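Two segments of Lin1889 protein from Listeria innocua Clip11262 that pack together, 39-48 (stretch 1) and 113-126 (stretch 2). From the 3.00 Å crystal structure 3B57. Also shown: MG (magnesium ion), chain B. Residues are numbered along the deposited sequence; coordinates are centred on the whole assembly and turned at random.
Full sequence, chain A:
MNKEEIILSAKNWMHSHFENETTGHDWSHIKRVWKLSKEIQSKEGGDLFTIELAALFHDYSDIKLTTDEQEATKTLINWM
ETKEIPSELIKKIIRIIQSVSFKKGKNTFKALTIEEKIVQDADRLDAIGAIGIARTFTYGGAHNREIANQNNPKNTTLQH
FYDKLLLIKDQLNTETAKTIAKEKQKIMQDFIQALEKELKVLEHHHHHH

Stretch 1 39-48: EIQSKEGGDL
Stretch 2, residues 113-126: TIEEKIVQDADRLD

The one hydrogen bond between the two stretches joins a loop backbone to a helix side chain. Asp47 N donates to Glu115 OE2 at 2.7 Å, with an N-H...O angle of 165°, so the bond is short and nearly straight. The loop can come this close because Gly46 has no side chain. The Gly46 CA lies 3.2 Å from Glu115 OE2 and 3.8 Å from Ile114 CG2. An ideal CB on Gly46 would point toward the helix and fall 3.1 Å from Ile114 CG2 and 3.2 Å from Glu115 OE2. Its phi/psi of 114/169 would also jam a CB against the preceding carbonyl O.

Stretch 1 is the end of a helix, 39-44, followed by a turn. Gly45 leaves the helix with phi/psi 74/-174, and its N donates to Gln41 O at 2.6 Å. Asp47 (phi/psi -73/97, chi1 t) is the N-cap of the next helix, which begins at Leu48.

Stretch 2 is a helix, 114-125. Thr113 (phi/psi -72/161, chi1 p) is its N-cap: Glu116 N donates to Thr113 OG1 at 3.2 Å. In return, Thr113 N donates to Glu116 OE1 at 2.8 Å. Glu115 has chi1 m and chi2 p. Its CA-to-CB bond points sideways, but the carboxylate end comes nearer to stretch 1. Thr113 OG1 also donates a weak bond to Glu115 OE1 at 3.3 Å.

The two helices run roughly antiparallel, at 142°, and their axes approach to 9.8 Å. The register pairs Ile40 with Ile118 (CA to CA 6.5 Å) and Gly46 with Glu115 (CA to CA 5.6 Å).

Ile40 is the main apolar knob. It is buried, with chi1 m and chi2 t, and sits among Ile118, Asp121, Ala122 and Leu125. Its CG2 meets Ile118 CG2 at 3.4 Å. Its CD1 reaches further along the helix, 3.7 Å from Leu125 CD1 and 4.2 Å from Ala122 CB. Ile118 has both chi angles m, and its CD1 packs 3.6 Å from Glu44 CB. Glu44, with chi1 and chi2 both m, thus contributes the aliphatic base of its side chain to the contact. Ile114 has chi1 t and chi2 146°, between wells; its CD1 lies 3.9 Å from Glu44 CB.

Together the stretches bury 428 Å². Asp123, chi1 t, plays no part in the contact. Its OD2 binds the magnesium ion MG at 2.6 Å.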

ATOM      1  N   GLU A  39      13.092  21.823   4.383  1.00 35.57           N
ATOM      2  CA  GLU A  39      14.352  21.083   4.572  1.00 34.58           C
ATOM      3  C   GLU A  39      15.301  21.263   3.392  1.00 32.53           C
ATOM      4  O   GLU A  39      16.476  21.558   3.565  1.00 33.22           O
ATOM      5  CB  GLU A  39      14.051  19.588   4.741  1.00 36.23           C
ATOM      6  CG  GLU A  39      15.219  18.764   5.261  1.00 43.23           C
ATOM      7  CD  GLU A  39      15.019  17.249   5.087  1.00 48.01           C
ATOM      8  OE1 GLU A  39      15.369  16.718   4.008  1.00 49.73           O
ATOM      9  OE2 GLU A  39      14.505  16.590   6.022  1.00 50.07           O
ATOM     10  N   ILE A  40      14.774  21.071   2.196  1.00 30.02           N
ATOM     11  CA  ILE A  40      15.548  21.210   0.990  1.00 30.81           C
ATOM     12  C   ILE A  40      16.185  22.589   0.798  1.00 34.75           C
ATOM     13  O   ILE A  40      17.354  22.697   0.402  1.00 36.11           O
ATOM     14  CB  ILE A  40      14.671  20.929  -0.209  1.00 29.74           C
ATOM     15  CG1 ILE A  40      14.152  19.509  -0.104  1.00 29.64           C
ATOM     16  CG2 ILE A  40      15.438  21.207  -1.507  1.00 27.44           C
ATOM     17  CD1 ILE A  40      13.256  19.117  -1.227  1.00 32.06           C
ATOM     18  N   GLN A  41      15.421  23.648   1.069  1.00 35.99           N
ATOM     19  CA  GLN A  41      15.931  25.003   0.862  1.00 35.77           C
ATOM     20  C   GLN A  41      17.108  25.317   1.769  1.00 35.52           C
ATOM     21  O   GLN A  41      18.051  26.002   1.359  1.00 34.33           O
ATOM     22  CB  GLN A  41      14.805  26.036   1.049  1.00 36.75           C
ATOM     23  CG  GLN A  41      14.811  26.841   2.352  1.00 37.87           C
ATOM     24  CD  GLN A  41      15.814  27.997   2.348  1.00 37.13           C
ATOM     25  OE1 GLN A  41      16.041  28.644   1.315  1.00 34.99           O
ATOM     26  NE2 GLN A  41      16.396  28.277   3.513  1.00 33.95           N
ATOM     27  N   SER A  42      17.052  24.797   2.991  1.00 35.43           N
ATOM     28  CA  SER A  42      18.113  25.017   3.966  1.00 35.74           C
ATOM     29  C   SER A  42      19.462  24.535   3.438  1.00 34.22           C
ATOM     30  O   SER A  42      20.492  24.721   4.082  1.00 33.28           O
ATOM     31  CB  SER A  42      17.806  24.276   5.264  1.00 35.69           C
ATOM     32  OG  SER A  42      18.448  23.013   5.235  1.00 38.97           O
ATOM     33  N   LYS A  43      19.455  23.900   2.275  1.00 33.40           N
ATOM     34  CA  LYS A  43      20.698  23.421   1.706  1.00 33.77           C
ATOM     35  C   LYS A  43      20.812  23.778   0.244  1.00 34.58           C
ATOM     36  O   LYS A  43      21.890  23.679  -0.343  1.00 35.35           O
ATOM     37  CB  LYS A  43      20.837  21.910   1.875  1.00 34.33           C
ATOM     38  CG  LYS A  43      21.145  21.483   3.288  1.00 34.56           C
ATOM     39  CD  LYS A  43      21.635  20.057   3.320  1.00 36.45           C
ATOM     40  CE  LYS A  43      21.919  19.642   4.747  1.00 37.76           C
ATOM     41  NZ  LYS A  43      20.716  19.951   5.572  1.00 41.07           N
ATOM     42  N   GLU A  44      19.707  24.193  -0.358  1.00 33.96           N
ATOM     43  CA  GLU A  44      19.746  24.574  -1.766  1.00 34.85           C
ATOM     44  C   GLU A  44      19.456  26.060  -1.950  1.00 35.23           C
ATOM     45  O   GLU A  44      19.536  26.585  -3.059  1.00 34.65           O
ATOM     46  CB  GLU A  44      18.740  23.752  -2.557  1.00 35.71           C
ATOM     47  CG  GLU A  44      18.999  22.273  -2.535  1.00 36.58           C
ATOM     48  CD  GLU A  44      20.156  21.869  -3.426  1.00 38.36           C
ATOM     49  OE1 GLU A  44      20.147  22.246  -4.617  1.00 39.38           O
ATOM     50  OE2 GLU A  44      21.070  21.163  -2.945  1.00 38.44           O
ATOM     51  N   GLY A  45      19.111  26.735  -0.860  1.00 34.94           N
ATOM     52  CA  GLY A  45      18.828  28.156  -0.943  1.00 36.20           C
ATOM     53  C   GLY A  45      17.503  28.530  -1.584  1.00 35.82           C
ATOM     54  O   GLY A  45      16.688  27.658  -1.886  1.00 38.00           O
ATOM     55  N   GLY A  46      17.293  29.834  -1.782  1.00 33.78           N
ATOM     56  CA  GLY A  46      16.070  30.342  -2.385  1.00 30.76           C
ATOM     57  C   GLY A  46      15.259  31.156  -1.391  1.00 30.06           C
ATOM     58  O   GLY A  46      15.562  31.156  -0.200  1.00 29.05           O
ATOM     59  N   ASP A  47      14.235  31.853  -1.882  1.00 29.13           N
ATOM     60  CA  ASP A  47      13.352  32.675  -1.044  1.00 30.74           C
ATOM     61  C   ASP A  47      12.453  31.736  -0.234  1.00 31.36           C
ATOM     62  O   ASP A  47      11.414  31.275  -0.721  1.00 30.84           O
ATOM     63  CB  ASP A  47      12.481  33.583  -1.938  1.00 34.63           C
ATOM     64  CG  ASP A  47      11.729  34.676  -1.155  1.00 38.11           C
ATOM     65  OD1 ASP A  47      11.230  34.394  -0.032  1.00 38.06           O
ATOM     66  OD2 ASP A  47      11.621  35.817  -1.691  1.00 38.23           O
ATOM     67  N   LEU A  48      12.848  31.473   1.006  1.00 30.81           N
ATOM     68  CA  LEU A  48      12.096  30.578   1.880  1.00 30.90           C
ATOM     69  C   LEU A  48      10.608  30.925   2.005  1.00 32.57           C
ATOM     70  O   LEU A  48       9.748  30.040   2.053  1.00 33.06           O
ATOM     71  CB  LEU A  48      12.748  30.549   3.269  1.00 29.23           C
ATOM     72  CG  LEU A  48      12.176  29.610   4.336  1.00 29.63           C
ATOM     73  CD1 LEU A  48      12.161  28.171   3.827  1.00 30.55           C
ATOM     74  CD2 LEU A  48      13.015  29.722   5.589  1.00 29.72           C
ATOM     75  N   THR A 113      13.403  28.400 -11.779  1.00 48.91           N
ATOM     76  CA  THR A 113      14.102  29.066 -10.687  1.00 47.20           C
ATOM     77  C   THR A 113      14.325  27.994  -9.613  1.00 46.49           C
ATOM     78  O   THR A 113      13.646  26.969  -9.622  1.00 46.23           O
ATOM     79  CB  THR A 113      13.233  30.215 -10.117  1.00 47.16           C
ATOM     80  OG1 THR A 113      12.199  29.682  -9.279  1.00 47.72           O
ATOM     81  CG2 THR A 113      12.569  30.980 -11.252  1.00 45.45           C
ATOM     82  N   ILE A 114      15.258  28.202  -8.687  1.00 45.30           N
ATOM     83  CA  ILE A 114      15.471  27.174  -7.679  1.00 43.63           C
ATOM     84  C   ILE A 114      14.222  26.970  -6.836  1.00 43.67           C
ATOM     85  O   ILE A 114      13.907  25.843  -6.449  1.00 44.42           O
ATOM     86  CB  ILE A 114      16.647  27.489  -6.745  1.00 43.47           C
ATOM     87  CG1 ILE A 114      16.994  26.226  -5.947  1.00 44.96           C
ATOM     88  CG2 ILE A 114      16.278  28.601  -5.778  1.00 39.82           C
ATOM     89  CD1 ILE A 114      18.467  26.064  -5.648  1.00 47.55           C
ATOM     90  N   GLU A 115      13.504  28.052  -6.547  1.00 42.31           N
ATOM     91  CA  GLU A 115      12.283  27.930  -5.757  1.00 41.24           C
ATOM     92  C   GLU A 115      11.327  26.962  -6.463  1.00 40.74           C
ATOM     93  O   GLU A 115      10.734  26.093  -5.830  1.00 39.62           O
ATOM     94  CB  GLU A 115      11.605  29.293  -5.571  1.00 41.43           C
ATOM     95  CG  GLU A 115      12.325  30.270  -4.634  1.00 40.55           C
ATOM     96  CD  GLU A 115      13.390  31.125  -5.327  1.00 41.38           C
ATOM     97  OE1 GLU A 115      13.406  31.186  -6.585  1.00 39.24           O
ATOM     98  OE2 GLU A 115      14.207  31.752  -4.603  1.00 39.84           O
ATOM     99  N   GLU A 116      11.181  27.104  -7.776  1.00 40.75           N
ATOM    100  CA  GLU A 116      10.304  26.202  -8.505  1.00 42.55           C
ATOM    101  C   GLU A 116      10.853  24.777  -8.474  1.00 42.23           C
ATOM    102  O   GLU A 116      10.097  23.807  -8.528  1.00 42.50           O
ATOM    103  CB  GLU A 116      10.135  26.670  -9.946  1.00 43.62           C
ATOM    104  CG  GLU A 116       9.594  28.074 -10.049  1.00 47.38           C
ATOM    105  CD  GLU A 116       9.583  28.584 -11.477  1.00 50.55           C
ATOM    106  OE1 GLU A 116      10.616  28.439 -12.173  1.00 51.27           O
ATOM    107  OE2 GLU A 116       8.550  29.148 -11.901  1.00 53.70           O
ATOM    108  N   LYS A 117      12.170  24.644  -8.385  1.00 42.28           N
ATOM    109  CA  LYS A 117      12.777  23.320  -8.333  1.00 41.46           C
ATOM    110  C   LYS A 117      12.545  22.673  -6.979  1.00 40.04           C
ATOM    111  O   LYS A 117      12.112  21.525  -6.906  1.00 40.91           O
ATOM    112  CB  LYS A 117      14.270  23.410  -8.606  1.00 41.72           C
ATOM    113  CG  LYS A 117      14.584  23.668 -10.053  1.00 43.25           C
ATOM    114  CD  LYS A 117      16.066  23.890 -10.228  1.00 44.85           C
ATOM    115  CE  LYS A 117      16.434  23.815 -11.687  1.00 46.71           C
ATOM    116  NZ  LYS A 117      16.117  22.452 -12.233  1.00 49.94           N
ATOM    117  N   ILE A 118      12.827  23.408  -5.911  1.00 36.94           N
ATOM    118  CA  ILE A 118      12.628  22.886  -4.572  1.00 35.21           C
ATOM    119  C   ILE A 118      11.217  22.319  -4.385  1.00 35.73           C
ATOM    120  O   ILE A 118      11.067  21.125  -4.150  1.00 35.90           O
ATOM    121  CB  ILE A 118      12.839  23.975  -3.511  1.00 35.81           C
ATOM    122  CG1 ILE A 118      14.138  24.735  -3.784  1.00 36.32           C
ATOM    123  CG2 ILE A 118      12.844  23.354  -2.126  1.00 32.26           C
ATOM    124  CD1 ILE A 118      15.371  23.872  -3.774  1.00 41.92           C
ATOM    125  N   VAL A 119      10.191  23.167  -4.498  1.00 35.81           N
ATOM    126  CA  VAL A 119       8.802  22.733  -4.299  1.00 35.49           C
ATOM    127  C   VAL A 119       8.442  21.526  -5.127  1.00 37.05           C
ATOM    128  O   VAL A 119       7.859  20.556  -4.627  1.00 37.34           O
ATOM    129  CB  VAL A 119       7.789  23.850  -4.614  1.00 33.92           C
ATOM    130  CG1 VAL A 119       6.375  23.286  -4.617  1.00 31.97           C
ATOM    131  CG2 VAL A 119       7.893  24.937  -3.565  1.00 33.85           C
ATOM    132  N   GLN A 120       8.788  21.585  -6.402  1.00 38.80           N
ATOM    133  CA  GLN A 120       8.522  20.468  -7.286  1.00 39.55           C
ATOM    134  C   GLN A 120       9.264  19.208  -6.809  1.00 38.26           C
ATOM    135  O   GLN A 120       8.749  18.104  -6.946  1.00 36.85           O
ATOM    136  CB  GLN A 120       8.934  20.836  -8.700  1.00 41.26           C
ATOM    137  CG  GLN A 120       9.140  19.648  -9.566  1.00 44.35           C
ATOM    138  CD  GLN A 120       9.437  20.061 -10.961  1.00 46.63           C
ATOM    139  OE1 GLN A 120       8.524  20.257 -11.763  1.00 48.31           O
ATOM    140  NE2 GLN A 120      10.721  20.238 -11.265  1.00 47.37           N
ATOM    141  N   ASP A 121      10.466  19.380  -6.257  1.00 38.31           N
ATOM    142  CA  ASP A 121      11.236  18.254  -5.737  1.00 39.62           C
ATOM    143  C   ASP A 121      10.551  17.728  -4.487  1.00 39.87           C
ATOM    144  O   ASP A 121      10.437  16.519  -4.292  1.00 41.11           O
ATOM    145  CB  ASP A 121      12.668  18.670  -5.377  1.00 40.96           C
ATOM    146  CG  ASP A 121      13.632  18.573  -6.559  1.00 42.50           C
ATOM    147  OD1 ASP A 121      13.181  18.650  -7.725  1.00 43.08           O
ATOM    148  OD2 ASP A 121      14.852  18.436  -6.324  1.00 41.66           O
ATOM    149  N   ALA A 122      10.092  18.637  -3.634  1.00 39.70           N
ATOM    150  CA  ALA A 122       9.431  18.235  -2.400  1.00 39.34           C
ATOM    151  C   ALA A 122       8.150  17.476  -2.713  1.00 38.94           C
ATOM    152  O   ALA A 122       7.767  16.557  -1.993  1.00 39.86           O
ATOM    153  CB  ALA A 122       9.125  19.460  -1.541  1.00 40.75           C
ATOM    154  N   ASP A 123       7.475  17.869  -3.782  1.00 37.12           N
ATOM    155  CA  ASP A 123       6.260  17.179  -4.148  1.00 37.40           C
ATOM    156  C   ASP A 123       6.633  15.749  -4.581  1.00 37.55           C
ATOM    157  O   ASP A 123       6.200  14.774  -3.959  1.00 37.23           O
ATOM    158  CB  ASP A 123       5.560  17.929  -5.280  1.00 38.28           C
ATOM    159  CG  ASP A 123       4.160  17.414  -5.542  1.00 38.36           C
ATOM    160  OD1 ASP A 123       3.851  17.137  -6.721  1.00 37.58           O
ATOM    161  OD2 ASP A 123       3.374  17.296  -4.574  1.00 38.70           O
ATOM    162  N   ARG A 124       7.445  15.628  -5.631  1.00 36.44           N
ATOM    163  CA  ARG A 124       7.868  14.319  -6.121  1.00 36.58           C
ATOM    164  C   ARG A 124       8.384  13.433  -4.973  1.00 36.61           C
ATOM    165  O   ARG A 124       8.020  12.261  -4.882  1.00 37.27           O
ATOM    166  CB  ARG A 124       8.956  14.472  -7.190  1.00 37.69           C
ATOM    167  CG  ARG A 124       8.528  15.213  -8.448  1.00 41.59           C
ATOM    168  CD  ARG A 124       7.614  14.371  -9.330  1.00 47.15           C
ATOM    169  NE  ARG A 124       6.338  14.065  -8.680  1.00 53.25           N
ATOM    170  CZ  ARG A 124       5.498  13.107  -9.082  1.00 54.83           C
ATOM    171  NH1 ARG A 124       5.798  12.350 -10.140  1.00 54.14           N
ATOM    172  NH2 ARG A 124       4.361  12.903  -8.420  1.00 53.59           N
ATOM    173  N   LEU A 125       9.221  13.984  -4.095  1.00 35.43           N
ATOM    174  CA  LEU A 125       9.753  13.209  -2.973  1.00 34.26           C
ATOM    175  C   LEU A 125       8.673  12.489  -2.155  1.00 35.27           C
ATOM    176  O   LEU A 125       8.899  11.375  -1.673  1.00 37.24           O
ATOM    177  CB  LEU A 125      10.561  14.104  -2.031  1.00 31.98           C
ATOM    178  CG  LEU A 125      12.009  14.421  -2.414  1.00 32.78           C
ATOM    179  CD1 LEU A 125      12.603  15.437  -1.438  1.00 29.20           C
ATOM    180  CD2 LEU A 125      12.829  13.139  -2.410  1.00 32.48           C
ATOM    181  N   ASP A 126       7.502  13.108  -1.999  1.00 33.29           N
ATOM    182  CA  ASP A 126       6.438  12.491  -1.212  1.00 32.28           C
ATOM    183  C   ASP A 126       5.639  11.428  -1.983  1.00 32.39           C
ATOM    184  O   ASP A 126       4.675  10.856  -1.454  1.00 31.41           O
ATOM    185  CB  ASP A 126       5.481  13.555  -0.688  1.00 31.92           C
ATOM    186  CG  ASP A 126       4.795  13.127   0.596  1.00 35.05           C
ATOM    187  OD1 ASP A 126       3.547  13.235   0.652  1.00 36.09           O
ATOM    188  OD2 ASP A 126       5.505  12.701   1.550  1.00 33.30           O
TER
HETATM  189 MG    MG B 210       0.881  17.358  -3.996  1.00 23.95          MG